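PDB 2FNU: UDP-4-amino-4,6-dideoxy-N-acetyl-beta-L-altrosamine transaminase from Helicobacter pylori, which catalyses the PLP-dependent transamination of a UDP-linked 4-keto sugar, the second step in making pseudaminic acid, a sialic-acid-like sugar that modifies flagellin. Local coordinates for residues Glu8-Lys13 with Cys349-Asn354; Asp73-Ile78 with Gly95-Phe100; Arg262-Asn267 with Ser364-Phe369. All coordinates share one frame; numbering follows the deposited sequence.

Contact 1: Glu8-Lys13 with Cys349-Asn354. With UD1 (uridine-diphosphate-N-acetylglucosamine), chain F.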
loop_
_atom_site.group_PDB
_atom_site.type_symbol
_atom_site.label_atom_id
_atom_site.label_comp_id
_atom_site.label_asym_id
_atom_site.label_seq_id
_atom_site.Cartn_x
_atom_site.Cartn_y
_atom_site.Cartn_z
ATOM N N GLU B 8 -1.398 3.593 21.423
ATOM C CA GLU B 8 -2.386 2.675 20.857
ATOM C C GLU B 8 -3.495 3.434 20.141
ATOM O O GLU B 8 -3.663 4.643 20.350
ATOM C CB GLU B 8 -2.968 1.767 21.932
ATOM C CG GLU B 8 -3.630 2.484 23.026
ATOM C CD GLU B 8 -3.968 1.581 24.216
ATOM O OE1 GLU B 8 -5.068 1.748 24.724
ATOM O OE2 GLU B 8 -3.156 0.740 24.647
ATOM N N PRO B 9 -4.265 2.732 19.288
ATOM C CA PRO B 9 -5.363 3.410 18.623
ATOM C C PRO B 9 -6.478 3.712 19.619
ATOM O O PRO B 9 -6.654 2.976 20.592
ATOM C CB PRO B 9 -5.839 2.372 17.591
ATOM C CG PRO B 9 -5.475 1.034 18.196
ATOM C CD PRO B 9 -4.169 1.302 18.915
ATOM N N CYS B 10 -7.232 4.768 19.343
ATOM C CA CYS B 10 -8.296 5.192 20.241
ATOM C C CYS B 10 -9.575 5.383 19.440
ATOM O O CYS B 10 -9.944 6.511 19.103
ATOM C CB CYS B 10 -7.894 6.490 20.948
ATOM S SG CYS B 10 -6.373 6.314 21.935
ATOM N N LEU B 11 -10.248 4.269 19.139
ATOM C CA LEU B 11 -11.520 4.314 18.402
ATOM C C LEU B 11 -12.692 4.391 19.357
ATOM O O LEU B 11 -12.635 3.814 20.437
ATOM C CB LEU B 11 -11.671 3.060 17.525
ATOM C CG LEU B 11 -11.100 3.135 16.103
ATOM C CD1 LEU B 11 -9.682 3.643 16.090
ATOM C CD2 LEU B 11 -11.197 1.786 15.406
ATOM N N ASP B 12 -13.750 5.083 18.942
ATOM C CA ASP B 12 -14.983 5.157 19.737
ATOM C C ASP B 12 -16.171 4.651 18.918
ATOM O O ASP B 12 -16.007 4.169 17.800
ATOM C CB ASP B 12 -15.225 6.583 20.268
ATOM C CG ASP B 12 -15.448 7.613 19.161
ATOM O OD1 ASP B 12 -15.414 8.827 19.472
ATOM O OD2 ASP B 12 -15.655 7.242 17.985
ATOM N N LYS B 13 -17.377 4.764 19.470
ATOM C CA LYS B 13 -18.552 4.203 18.780
ATOM C C LYS B 13 -18.862 4.853 17.435
ATOM O O LYS B 13 -19.380 4.190 16.528
ATOM C CB LYS B 13 -19.789 4.186 19.704
ATOM C CG LYS B 13 -20.256 5.545 20.213
ATOM C CD LYS B 13 -21.354 6.151 19.334
ATOM C CE LYS B 13 -21.881 7.466 19.904
ATOM N NZ LYS B 13 -22.557 7.272 21.220
ATOM N N CYS B 349 1.891 7.388 25.954
ATOM C CA CYS B 349 1.237 8.660 25.727
ATOM C C CYS B 349 0.282 8.448 24.559
ATOM O O CYS B 349 0.723 8.210 23.437
ATOM C CB CYS B 349 2.267 9.733 25.384
ATOM S SG CYS B 349 1.519 11.357 25.092
ATOM N N HIS B 350 -1.013 8.456 24.852
ATOM C CA HIS B 350 -2.085 8.349 23.849
ATOM C C HIS B 350 -3.390 8.828 24.486
ATOM O O HIS B 350 -3.467 9.030 25.706
ATOM C CB HIS B 350 -2.227 6.924 23.301
ATOM C CG HIS B 350 -2.501 5.905 24.356
ATOM N ND1 HIS B 350 -3.767 5.674 24.855
ATOM C CD2 HIS B 350 -1.672 5.051 25.008
ATOM C CE1 HIS B 350 -3.705 4.720 25.770
ATOM N NE2 HIS B 350 -2.445 4.334 25.892
ATOM N N ALA B 351 -4.404 9.055 23.660
ATOM C CA ALA B 351 -5.613 9.736 24.136
ATOM C C ALA B 351 -6.429 8.930 25.139
ATOM O O ALA B 351 -7.284 9.491 25.829
ATOM C CB ALA B 351 -6.483 10.130 22.967
ATOM N N ASN B 352 -6.189 7.627 25.213
ATOM C CA ASN B 352 -6.958 6.791 26.149
ATOM C C ASN B 352 -6.242 6.499 27.456
ATOM O O ASN B 352 -6.734 5.711 28.270
ATOM C CB ASN B 352 -7.393 5.486 25.493
ATOM C CG ASN B 352 -8.666 5.643 24.649
ATOM O OD1 ASN B 352 -9.432 6.601 24.814
ATOM N ND2 ASN B 352 -8.905 4.683 23.766
ATOM N N LEU B 353 -5.097 7.137 27.667
ATOM C CA LEU B 353 -4.336 6.952 28.892
ATOM C C LEU B 353 -4.865 7.918 29.945
ATOM O O LEU B 353 -4.597 9.124 29.878
ATOM C CB LEU B 353 -2.858 7.218 28.599
ATOM C CG LEU B 353 -1.814 6.702 29.585
ATOM C CD1 LEU B 353 -1.863 5.177 29.681
ATOM C CD2 LEU B 353 -0.436 7.199 29.139
ATOM N N ASN B 354 -5.628 7.387 30.899
ATOM C CA ASN B 354 -6.313 8.256 31.866
ATOM C C ASN B 354 -5.381 8.802 32.948
ATOM O O ASN B 354 -4.225 8.386 33.076
ATOM C CB ASN B 354 -7.571 7.591 32.452
ATOM C CG ASN B 354 -7.263 6.405 33.349
ATOM O OD1 ASN B 354 -6.145 6.237 33.823
ATOM N ND2 ASN B 354 -8.275 5.582 33.607
HETATM C "C1'" UD1 F . 7.632 1.999 13.654
HETATM C "C2'" UD1 F . 8.108 3.302 14.319
HETATM C "C3'" UD1 F . 7.002 4.348 14.414
HETATM C "C4'" UD1 F . 6.270 4.491 13.073
HETATM C "C5'" UD1 F . 5.853 3.155 12.430
HETATM C "C6'" UD1 F . 4.593 2.569 13.074
HETATM C "C7'" UD1 F . 9.954 2.828 15.886
HETATM C "C8'" UD1 F . 10.356 2.360 17.259
HETATM N "N2'" UD1 F . 8.650 3.006 15.645
HETATM O "O1'" UD1 F . 6.798 1.259 14.549
HETATM O "O3'" UD1 F . 7.564 5.631 14.776
HETATM O "O5'" UD1 F . 6.939 2.213 12.409
HETATM O "O7'" UD1 F . 10.793 3.039 15.044
HETATM N N1 UD1 F . 0.418 -1.075 18.569
HETATM C C2 UD1 F . -0.962 -1.050 18.851
HETATM N N3 UD1 F . -1.850 -1.268 17.868
HETATM C C4 UD1 F . -1.462 -1.522 16.611
HETATM C C5 UD1 F . -0.111 -1.560 16.265
HETATM C C6 UD1 F . 0.847 -1.341 17.247
HETATM O O2 UD1 F . -1.352 -0.821 20.023
HETATM O O4 UD1 F . -2.325 -1.719 15.735
HETATM C C1B UD1 F . 1.372 -0.845 19.673
HETATM C C2B UD1 F . 1.661 -2.194 20.318
HETATM O "O2'" UD1 F . 1.680 -2.041 21.739
HETATM C C3B UD1 F . 3.033 -2.569 19.802
HETATM C C4B UD1 F . 3.684 -1.220 19.581
HETATM O O4B UD1 F . 2.626 -0.329 19.208
HETATM O O3B UD1 F . 3.788 -3.365 20.724
HETATM C C5B UD1 F . 4.711 -1.305 18.470
HETATM O O5B UD1 F . 5.281 -0.014 18.307
HETATM P PA UD1 F . 6.697 0.122 17.544
HETATM O O1A UD1 F . 6.984 1.603 17.345
HETATM O O2A UD1 F . 7.709 -0.748 18.272
HETATM O O3A UD1 F . 6.245 -0.577 16.155
HETATM P PB UD1 F . 6.987 -0.337 14.738
HETATM O O1B UD1 F . 8.471 -0.644 14.875
HETATM O O2B UD1 F . 6.145 -1.028 13.675
HETATM O O HOH W 1 -6.983 2.559 23.307
HETATM O O HOH W 2 -11.410 5.571 22.264
#

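Contact 2: Asp73-Ile78 with Gly95-Phe100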
loop_
_atom_site.group_PDB
_atom_site.type_symbol
_atom_site.label_atom_id
_atom_site.label_comp_id
_atom_site.label_asym_id
_atom_site.label_seq_id
_atom_site.Cartn_x
_atom_site.Cartn_y
_atom_site.Cartn_z
ATOM N N ASP B 73 22.993 14.332 -11.456
ATOM C CA ASP B 73 23.817 15.479 -11.068
ATOM C C ASP B 73 23.263 16.235 -9.846
ATOM O O ASP B 73 23.968 17.046 -9.250
ATOM C CB ASP B 73 23.957 16.442 -12.250
ATOM C CG ASP B 73 24.763 15.848 -13.409
ATOM O OD1 ASP B 73 24.547 16.293 -14.553
ATOM O OD2 ASP B 73 25.604 14.951 -13.176
ATOM N N ARG B 74 22.002 15.973 -9.495
ATOM C CA ARG B 74 21.324 16.651 -8.380
ATOM C C ARG B 74 20.689 15.571 -7.497
ATOM O O ARG B 74 19.463 15.504 -7.331
ATOM C CB ARG B 74 20.293 17.663 -8.897
ATOM C CG ARG B 74 20.961 18.863 -9.620
ATOM C CD ARG B 74 19.959 19.809 -10.285
ATOM N NE ARG B 74 19.218 19.209 -11.403
ATOM C CZ ARG B 74 19.677 19.073 -12.649
ATOM N NH1 ARG B 74 20.903 19.468 -12.973
ATOM N NH2 ARG B 74 18.905 18.527 -13.581
ATOM N N ASN B 75 21.568 14.743 -6.939
ATOM C CA ASN B 75 21.181 13.479 -6.314
ATOM C C ASN B 75 21.252 13.461 -4.785
ATOM O O ASN B 75 20.984 12.417 -4.195
ATOM C CB ASN B 75 22.072 12.345 -6.838
ATOM C CG ASN B 75 23.515 12.478 -6.373
ATOM O OD1 ASN B 75 24.060 11.589 -5.709
ATOM N ND2 ASN B 75 24.131 13.601 -6.691
ATOM N N GLU B 76 21.657 14.564 -4.150
ATOM C CA GLU B 76 21.774 14.559 -2.686
ATOM C C GLU B 76 20.603 15.256 -2.018
ATOM O O GLU B 76 20.165 16.324 -2.468
ATOM C CB GLU B 76 23.095 15.207 -2.246
ATOM C CG GLU B 76 24.305 14.398 -2.672
ATOM C CD GLU B 76 25.637 14.970 -2.198
ATOM O OE1 GLU B 76 26.675 14.448 -2.656
ATOM O OE2 GLU B 76 25.654 15.909 -1.384
ATOM N N ILE B 77 20.089 14.650 -0.943
ATOM C CA ILE B 77 19.033 15.273 -0.160
ATOM C C ILE B 77 19.454 15.279 1.291
ATOM O O ILE B 77 19.795 14.238 1.833
ATOM C CB ILE B 77 17.672 14.565 -0.363
ATOM C CG1 ILE B 77 17.136 14.912 -1.766
ATOM C CG2 ILE B 77 16.669 14.979 0.726
ATOM C CD1 ILE B 77 15.752 14.374 -2.123
ATOM N N ILE B 78 19.451 16.464 1.898
ATOM C CA ILE B 78 19.834 16.591 3.295
ATOM C C ILE B 78 18.653 16.179 4.145
ATOM O O ILE B 78 17.516 16.567 3.880
ATOM C CB ILE B 78 20.219 18.052 3.616
ATOM C CG1 ILE B 78 21.497 18.421 2.867
ATOM C CG2 ILE B 78 20.437 18.228 5.090
ATOM C CD1 ILE B 78 21.706 19.943 2.794
ATOM N N GLY B 95 16.390 7.219 -5.804
ATOM C CA GLY B 95 17.669 7.513 -6.466
ATOM C C GLY B 95 18.563 8.456 -5.688
ATOM O O GLY B 95 19.698 8.726 -6.114
ATOM N N TYR B 96 18.072 8.951 -4.555
ATOM C CA TYR B 96 18.796 9.979 -3.800
ATOM C C TYR B 96 19.737 9.438 -2.739
ATOM O O TYR B 96 19.473 8.405 -2.115
ATOM C CB TYR B 96 17.792 10.955 -3.144
ATOM C CG TYR B 96 17.066 11.788 -4.178
ATOM C CD1 TYR B 96 15.773 11.464 -4.588
ATOM C CD2 TYR B 96 17.699 12.887 -4.797
ATOM C CE1 TYR B 96 15.118 12.217 -5.571
ATOM C CE2 TYR B 96 17.040 13.646 -5.772
ATOM C CZ TYR B 96 15.762 13.312 -6.161
ATOM O OH TYR B 96 15.135 14.055 -7.137
ATOM N N THR B 97 20.839 10.155 -2.533
ATOM C CA THR B 97 21.762 9.897 -1.424
ATOM C C THR B 97 21.389 10.812 -0.263
ATOM O O THR B 97 21.385 12.030 -0.432
ATOM C CB THR B 97 23.201 10.205 -1.867
ATOM O OG1 THR B 97 23.604 9.244 -2.847
ATOM C CG2 THR B 97 24.175 10.159 -0.685
ATOM N N PRO B 98 21.032 10.236 0.903
ATOM C CA PRO B 98 20.770 11.054 2.096
ATOM C C PRO B 98 22.064 11.633 2.629
ATOM O O PRO B 98 23.073 10.932 2.697
ATOM C CB PRO B 98 20.183 10.064 3.105
ATOM C CG PRO B 98 20.697 8.724 2.669
ATOM C CD PRO B 98 20.848 8.792 1.156
ATOM N N VAL B 99 22.010 12.901 3.037
ATOM C CA VAL B 99 23.129 13.545 3.699
ATOM C C VAL B 99 22.653 13.919 5.090
ATOM O O VAL B 99 21.774 14.757 5.232
ATOM C CB VAL B 99 23.592 14.775 2.895
ATOM C CG1 VAL B 99 24.749 15.478 3.593
ATOM C CG2 VAL B 99 24.003 14.338 1.491
ATOM N N PHE B 100 23.186 13.262 6.114
ATOM C CA PHE B 100 22.632 13.404 7.466
ATOM C C PHE B 100 23.177 14.619 8.218
ATOM O O PHE B 100 24.389 14.778 8.351
ATOM C CB PHE B 100 22.864 12.116 8.280
ATOM C CG PHE B 100 22.113 10.934 7.730
ATOM C CD1 PHE B 100 22.774 9.904 7.075
ATOM C CD2 PHE B 100 20.725 10.888 7.824
ATOM C CE1 PHE B 100 22.043 8.814 6.540
ATOM C CE2 PHE B 100 19.992 9.799 7.304
ATOM C CZ PHE B 100 20.660 8.765 6.669
HETATM O O HOH W 3 17.233 15.047 -8.940
#

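Contact 3: Arg262-Asn267 with Ser364-Phe369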
loop_
_atom_site.group_PDB
_atom_site.type_symbol
_atom_site.label_atom_id
_atom_site.label_comp_id
_atom_site.label_asym_id
_atom_site.label_seq_id
_atom_site.Cartn_x
_atom_site.Cartn_y
_atom_site.Cartn_z
ATOM N N ARG B 262 4.189 17.467 35.656
ATOM C CA ARG B 262 4.043 17.835 37.074
ATOM C C ARG B 262 4.834 16.878 37.952
ATOM O O ARG B 262 5.558 17.305 38.870
ATOM C CB ARG B 262 2.580 17.840 37.513
ATOM C CG ARG B 262 1.754 18.965 36.929
ATOM C CD ARG B 262 0.422 19.063 37.664
ATOM N NE ARG B 262 -0.354 17.816 37.641
ATOM C CZ ARG B 262 -1.117 17.422 36.623
ATOM N NH1 ARG B 262 -1.202 18.169 35.516
ATOM N NH2 ARG B 262 -1.802 16.276 36.716
ATOM N N ILE B 263 4.699 15.577 37.687
ATOM C CA ILE B 263 5.323 14.580 38.546
ATOM C C ILE B 263 6.838 14.536 38.352
ATOM O O ILE B 263 7.580 14.292 39.314
ATOM C CB ILE B 263 4.671 13.187 38.304
ATOM C CG1 ILE B 263 3.188 13.252 38.723
ATOM C CG2 ILE B 263 5.405 12.070 39.049
ATOM C CD1 ILE B 263 2.326 12.086 38.260
ATOM N N PHE B 264 7.293 14.796 37.120
ATOM C CA PHE B 264 8.710 14.774 36.793
ATOM C C PHE B 264 9.452 16.087 37.048
ATOM O O PHE B 264 10.672 16.137 36.878
ATOM C CB PHE B 264 8.893 14.414 35.302
ATOM C CG PHE B 264 8.467 13.016 34.952
ATOM C CD1 PHE B 264 8.466 12.000 35.904
ATOM C CD2 PHE B 264 8.095 12.704 33.644
ATOM C CE1 PHE B 264 8.088 10.691 35.571
ATOM C CE2 PHE B 264 7.719 11.398 33.292
ATOM C CZ PHE B 264 7.722 10.394 34.252
ATOM N N LYS B 265 8.734 17.153 37.413
ATOM C CA LYS B 265 9.374 18.464 37.612
ATOM C C LYS B 265 10.530 18.337 38.612
ATOM O O LYS B 265 10.357 17.764 39.690
ATOM C CB LYS B 265 8.345 19.494 38.087
ATOM C CG LYS B 265 8.927 20.848 38.471
ATOM C CD LYS B 265 8.932 21.813 37.315
ATOM C CE LYS B 265 9.239 23.221 37.801
ATOM N NZ LYS B 265 8.989 24.225 36.735
ATOM N N ASP B 266 11.702 18.839 38.208
ATOM C CA ASP B 266 12.939 18.843 39.027
ATOM C C ASP B 266 13.455 17.464 39.426
ATOM O O ASP B 266 14.254 17.336 40.368
ATOM C CB ASP B 266 12.802 19.729 40.279
ATOM C CG ASP B 266 12.511 21.172 39.946
ATOM O OD1 ASP B 266 11.767 21.803 40.718
ATOM O OD2 ASP B 266 13.008 21.671 38.913
ATOM N N ASN B 267 13.025 16.419 38.723
ATOM C CA ASN B 267 13.561 15.095 39.018
ATOM C C ASN B 267 15.061 15.062 38.661
ATOM O O ASN B 267 15.511 15.768 37.748
ATOM C CB ASN B 267 12.771 14.002 38.288
ATOM C CG ASN B 267 13.277 13.764 36.891
ATOM O OD1 ASN B 267 14.231 13.017 36.694
ATOM N ND2 ASN B 267 12.665 14.413 35.913
ATOM N N SER B 364 6.127 5.090 38.816
ATOM C CA SER B 364 6.911 3.878 38.510
ATOM C C SER B 364 8.207 4.167 37.748
ATOM O O SER B 364 9.236 3.547 38.021
ATOM C CB SER B 364 6.068 2.873 37.734
ATOM O OG SER B 364 4.989 2.398 38.529
ATOM N N VAL B 365 8.159 5.101 36.795
ATOM C CA VAL B 365 9.373 5.519 36.064
ATOM C C VAL B 365 10.388 6.065 37.052
ATOM O O VAL B 365 11.560 5.703 36.999
ATOM C CB VAL B 365 9.053 6.574 34.965
ATOM C CG1 VAL B 365 10.310 7.214 34.382
ATOM C CG2 VAL B 365 8.248 5.930 33.861
ATOM N N LEU B 366 9.938 6.930 37.964
ATOM C CA LEU B 366 10.854 7.488 38.956
ATOM C C LEU B 366 11.465 6.390 39.822
ATOM O O LEU B 366 12.678 6.418 40.075
ATOM C CB LEU B 366 10.178 8.567 39.822
ATOM C CG LEU B 366 9.804 9.835 39.054
ATOM C CD1 LEU B 366 8.956 10.732 39.968
ATOM C CD2 LEU B 366 11.026 10.584 38.531
ATOM N N LYS B 367 10.640 5.435 40.248
ATOM C CA LYS B 367 11.120 4.335 41.096
ATOM C C LYS B 367 12.158 3.509 40.363
ATOM O O LYS B 367 13.119 3.059 40.964
ATOM C CB LYS B 367 9.977 3.436 41.567
ATOM C CG LYS B 367 9.037 4.104 42.573
ATOM C CD LYS B 367 9.778 4.632 43.800
ATOM C CE LYS B 367 8.828 5.332 44.762
ATOM N NZ LYS B 367 9.544 6.271 45.673
ATOM N N THR B 368 11.951 3.316 39.063
ATOM C CA THR B 368 12.871 2.548 38.246
ATOM C C THR B 368 14.243 3.221 38.229
ATOM O O THR B 368 15.274 2.583 38.498
ATOM C CB THR B 368 12.326 2.408 36.810
ATOM O OG1 THR B 368 11.085 1.696 36.848
ATOM C CG2 THR B 368 13.327 1.666 35.924
ATOM N N PHE B 369 14.271 4.510 37.911
ATOM C CA PHE B 369 15.530 5.244 37.877
ATOM C C PHE B 369 16.215 5.268 39.233
ATOM O O PHE B 369 17.430 5.104 39.322
ATOM C CB PHE B 369 15.326 6.651 37.324
ATOM C CG PHE B 369 15.354 6.695 35.827
ATOM C CD1 PHE B 369 14.181 6.530 35.092
ATOM C CD2 PHE B 369 16.564 6.833 35.151
ATOM C CE1 PHE B 369 14.215 6.532 33.689
ATOM C CE2 PHE B 369 16.610 6.849 33.749
ATOM C CZ PHE B 369 15.432 6.699 33.017
#

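Contact 1: Glu8-Lys13 with Cys349-Asn354
A carboxylate lying flat on an imidazole is the striking feature where Glu8-Lys13 meets Cys349-Asn354, two loops that share no direct hydrogen bond. Glu8 places CG between its backbone N and carbonyl carbon (chi1 59°) and runs extended from there over His350. Its CG stands above the centre of the ring, 3.5 Å from the centroid, in a CH-pi contact, and the carboxylate plane is only 14° from that of the ring, with OE1 3.4 Å from CE1 of His350. Leu353 CB lies against the opposite face, toward its rim. ND1 accepts the backbone N-H of Asn352 within the type I turn His350-Leu353, a bent bond, tilted from the ring plane, that helps define the ring's orientation. Cys10 turns its SG toward this turn, 4.0 Å from CB of Ala351, and its CB lies 3.5 Å from Asn352 ND2. That amide donates to two waters: one gives its protons to Glu8 OE1 and Pro9 O, the other gives one to Leu11 O. Glu8 N is buried without a partner. Glu8 CB and Pro9 CD also border the uracil of UD1, and Lys26 of the second subunit packs against both residues, consistent with stack and waters steadying this pocket edge. ND1 as acceptor suggests a neutral ring; the carboxylate might ease protonation, but only at the cost of that bond.

Contact 2: Asp73-Ile78 with Gly95-Phe100
Asn75 O is the best-held polar atom, gripped by one hydrogen bond and one weaker contact: the N-H of Thr97 reaches it at 2.8 Å, almost along the C=O axis, and CA of Tyr96 adds a C-H...O approach at 3.3 Å. Ile77 O is engaged in the same way, by Val99 N at 2.9 Å and by Pro98 CA, but here the N-H comes from above the carbonyl plane, 33° out of it. Between them, Ile77 N donates to Thr97 O. Three bonds thus join the two segments, the first from the residue just before strand 76-78, in parallel register: Glu76 beside Thr97, Ile77 beside Pro98 and Ile78 beside Val99.

The two faces differ in character. On the one carrying Ile77 and Pro98, Ile77 sets CG1 beside its backbone N (chi1 -73°) and extends CD1 over the CG-CD2 side of the Tyr96 ring, 3.6 Å from its centroid in a CH-pi contact. Backbone oxygens gather at the edge of that ring, Arg74 O lying 3.4 Å from CE2, while a water donates to both Arg74 O and Tyr96 OH. Phe70 meets the ring edge-to-face, and Leu91 of helix 86-93 packs on Ile77. Across the sheet, the extended Glu76 crosses Val99 obliquely, OE2 coming 3.7 Å from CG2.

Gly95 closes helix 86-93 in a Schellman motif with positive phi (100°), where a CB would jam against the preceding carbonyl O, hence the glycine; this completes the beta-alpha-beta crossover that delivers 97-100 to the outer position of the sheet within this chain. Pro98, lacking an N-H, sits where its N faces away from Ile77, so the pairing loses no bond, and Glu76 OE2 is satisfied by Asn119.

Contact 3: Arg262-Asn267 with Ser364-Phe369
Leu366 reaches out from helix 355-370 toward the end of helix 246-264, and its course maps the contact. From CB, which points at the other segment, CG lies anti to the carbonyl carbon (chi1 -67°) and sits 4.0 Å from both CD1 and CE1 of Phe264. The branches then part. CD1 goes to Ile263, touching CG2 at 3.9 Å and lying equally close to the carbonyl O; CD2 touches both Phe264 CD1 and Asn267 CB, the latter 3.8 Å away. Farther along the Phe264 ring, CZ meets Val365 CG1 at 4.1 Å, the two side chains crossing at about a right angle.

A type II turn from Phe264 brings Asn267 back beside the helix end. Phe264 O accepts two hydrogen bonds from Asn267, one from its backbone N and one from ND2 at 2.8 Å, the latter in the carbonyl plane on a lone pair and nearly straight (166°). Asn267 OD1 takes the N-H of Tyr269. Phe270 meets Phe264 edge-to-face and also touches Val365 and Leu366. Thus the C-terminal ends of both helices pack with strand 270-272 in the small C-terminal alpha/beta domain of a fold-type I PLP-dependent aminotransferase.

From the N terminus, the chain enters contact 1 at Glu8-Lys13 and closes that loop only at Cys349-Asn354, so nearly the whole subunit lies between. Contact 2 is nested inside it as a short beta-alpha-beta closure, about 38 Å away between centres and across the chain's centre, at one edge of the mixed sheet, between its outermost strand within this chain and the next. Contact 3 opens after contact 2 has closed, at the end of helix 246-264, and ends at Ser364-Phe369, beyond the closing segment of contact 1; contacts 1 and 3 therefore cross. Together these two bind the N-terminal segment and helix 246-264 to the C-terminal region, while contact 2 joins neighbouring strands at the sheet edge.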